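Local coordinates for malonate decarboxylase acyl carrier protein (Pseudomonas fluorescens, PDB 5VIT) that probably serves as the acyl carrier subunit of malonate decarboxylase, carrying acetyl and malonyl groups as thioesters on a CoA-derived prosthetic group, at residues Glu60-Gly65 with Gln91-Ile96. Residues are numbered along the deposited sequence; the frame is centred on the assembly and turned at random.
Sequences ERLFDG and QGFEEI
The rings of Phe63, at the C-terminal end of helix 52-62, and Phe93, on helix 82-96, meet obliquely, centroids 5.9 Å apart and planes at 72°. Phe63 brings its edge: CE2 comes within 3.7 Å of Phe93 CZ, and its own CZ lies 3.9 Å from that same atom. With CG anti to its carbonyl carbon (chi1 -53°), the far end of the Phe63 ring, CE2 and CZ, comes up to Phe93.

The second apolar touch is looser, Leu62 CD2 lying 4.4 Å from Phe93 CE1. No hydrogen bond joins the segments, and the closest CA atoms, those of Leu62 and Phe93, are 10.9 Å apart, so the contact is made by side chains alone.

Phe63 also touches Leu40 and Ile42 of strand 39-46, Phe93 rests on Leu71 and Ile73 of strand 71-78, and Pro68 touches both rings. With an alanine in place of Phe63, the Phe93 ring would probably lose its aromatic partner and a gap would be left beside Leu40 and Ile42.

The arrangement is that of a two-layer alpha/beta fold, with helices 52-62 and 82-96 lying on the same face of one mixed sheet and touching here only through these side chains.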
loop_
_atom_site.group_PDB
_atom_site.type_symbol
_atom_site.label_atom_id
_atom_site.label_comp_id
_atom_site.label_asym_id
_atom_site.label_seq_id
_atom_site.Cartn_x
_atom_site.Cartn_y
_atom_site.Cartn_z
ATOM N N GLU B 60 16.740 9.032 -4.935
ATOM C CA GLU B 60 16.411 8.312 -6.151
ATOM C C GLU B 60 14.944 7.904 -6.147
ATOM O O GLU B 60 14.254 8.074 -7.138
ATOM C CB GLU B 60 17.293 7.084 -6.307
ATOM C CG GLU B 60 18.639 7.379 -6.910
ATOM C CD GLU B 60 19.562 6.177 -6.860
ATOM O OE1 GLU B 60 19.128 5.100 -6.378
ATOM O OE2 GLU B 60 20.724 6.318 -7.292
ATOM N N ARG B 61 14.480 7.382 -5.012
ATOM C CA ARG B 61 13.105 6.916 -4.868
ATOM C C ARG B 61 12.134 8.051 -4.829
ATOM O O ARG B 61 11.042 7.984 -5.400
ATOM C CB ARG B 61 12.958 6.098 -3.604
ATOM C CG ARG B 61 13.760 4.850 -3.665
ATOM C CD ARG B 61 13.227 3.899 -2.687
ATOM N NE ARG B 61 13.906 2.624 -2.797
ATOM C CZ ARG B 61 13.518 1.549 -2.133
ATOM N NH1 ARG B 61 12.451 1.639 -1.347
ATOM N NH2 ARG B 61 14.186 0.406 -2.261
ATOM N N LEU B 62 12.530 9.099 -4.130
ATOM C CA LEU B 62 11.712 10.283 -4.031
ATOM C C LEU B 62 11.431 10.879 -5.429
ATOM O O LEU B 62 10.313 11.299 -5.723
ATOM C CB LEU B 62 12.408 11.284 -3.115
ATOM C CG LEU B 62 11.611 12.457 -2.579
ATOM C CD1 LEU B 62 10.417 11.973 -1.758
ATOM C CD2 LEU B 62 12.549 13.349 -1.770
ATOM N N PHE B 63 12.439 10.885 -6.297
ATOM C CA PHE B 63 12.306 11.545 -7.601
ATOM C C PHE B 63 12.090 10.583 -8.786
ATOM O O PHE B 63 12.142 10.996 -9.947
ATOM C CB PHE B 63 13.542 12.417 -7.854
ATOM C CG PHE B 63 13.832 13.377 -6.736
ATOM C CD1 PHE B 63 15.126 13.552 -6.266
ATOM C CD2 PHE B 63 12.803 14.096 -6.143
ATOM C CE1 PHE B 63 15.385 14.422 -5.219
ATOM C CE2 PHE B 63 13.058 14.968 -5.100
ATOM C CZ PHE B 63 14.349 15.129 -4.636
ATOM N N ASP B 64 11.826 9.313 -8.483
ATOM C CA ASP B 64 11.610 8.276 -9.498
ATOM C C ASP B 64 10.369 8.548 -10.359
ATOM O O ASP B 64 9.232 8.400 -9.906
ATOM C CB ASP B 64 11.506 6.902 -8.805
ATOM C CG ASP B 64 11.366 5.731 -9.787
ATOM O OD1 ASP B 64 11.309 4.570 -9.325
ATOM O OD2 ASP B 64 11.311 5.947 -11.011
ATOM N N GLY B 65 10.599 8.944 -11.608
ATOM C CA GLY B 65 9.525 9.130 -12.571
ATOM C C GLY B 65 8.672 10.350 -12.273
ATOM O O GLY B 65 7.527 10.456 -12.725
ATOM N N GLN B 91 7.180 17.099 3.336
ATOM C CA GLN B 91 6.625 18.303 3.973
ATOM C C GLN B 91 7.166 19.604 3.351
ATOM O O GLN B 91 6.425 20.569 3.124
ATOM C CB GLN B 91 6.934 18.318 5.470
ATOM C CG GLN B 91 6.314 17.187 6.283
ATOM C CD GLN B 91 6.707 17.245 7.766
ATOM O OE1 GLN B 91 7.618 17.995 8.164
ATOM N NE2 GLN B 91 6.027 16.438 8.586
ATOM N N GLY B 92 8.474 19.627 3.108
ATOM C CA GLY B 92 9.119 20.760 2.473
ATOM C C GLY B 92 8.601 21.021 1.066
ATOM O O GLY B 92 8.232 22.148 0.743
ATOM N N PHE B 93 8.564 19.980 0.236
ATOM C CA PHE B 93 8.073 20.097 -1.146
ATOM C C PHE B 93 6.619 20.530 -1.183
ATOM O O PHE B 93 6.220 21.271 -2.079
ATOM C CB PHE B 93 8.239 18.775 -1.909
ATOM C CG PHE B 93 9.615 18.583 -2.500
ATOM C CD1 PHE B 93 10.564 17.800 -1.853
ATOM C CD2 PHE B 93 9.964 19.194 -3.698
ATOM C CE1 PHE B 93 11.831 17.616 -2.393
ATOM C CE2 PHE B 93 11.229 19.018 -4.240
ATOM C CZ PHE B 93 12.166 18.228 -3.589
ATOM N N GLU B 94 5.839 20.067 -0.204
ATOM C CA GLU B 94 4.442 20.460 -0.054
ATOM C C GLU B 94 4.255 21.968 0.137
ATOM O O GLU B 94 3.416 22.577 -0.524
ATOM C CB GLU B 94 3.811 19.735 1.133
ATOM C CG GLU B 94 2.391 19.250 0.888
ATOM C CD GLU B 94 2.361 17.877 0.228
ATOM O OE1 GLU B 94 3.454 17.347 -0.093
ATOM O OE2 GLU B 94 1.254 17.319 0.044
ATOM N N GLU B 95 5.008 22.551 1.073
ATOM C CA GLU B 95 4.941 23.996 1.338
ATOM C C GLU B 95 5.369 24.858 0.143
ATOM O O GLU B 95 4.738 25.874 -0.158
ATOM C CB GLU B 95 5.805 24.360 2.543
ATOM C CG GLU B 95 5.229 23.946 3.869
ATOM C CD GLU B 95 5.982 24.553 5.042
ATOM O OE1 GLU B 95 6.499 25.685 4.906
ATOM O OE2 GLU B 95 6.052 23.899 6.106
ATOM N N ILE B 96 6.438 24.438 -0.529
ATOM C CA ILE B 96 6.995 25.155 -1.676
ATOM C C ILE B 96 5.969 25.347 -2.808
ATOM O O ILE B 96 6.037 26.327 -3.556
ATOM C CB ILE B 96 8.251 24.413 -2.223
ATOM C CG1 ILE B 96 9.432 25.370 -2.351
ATOM C CG2 ILE B 96 7.985 23.755 -3.564
ATOM C CD1 ILE B 96 10.048 25.713 -1.047
#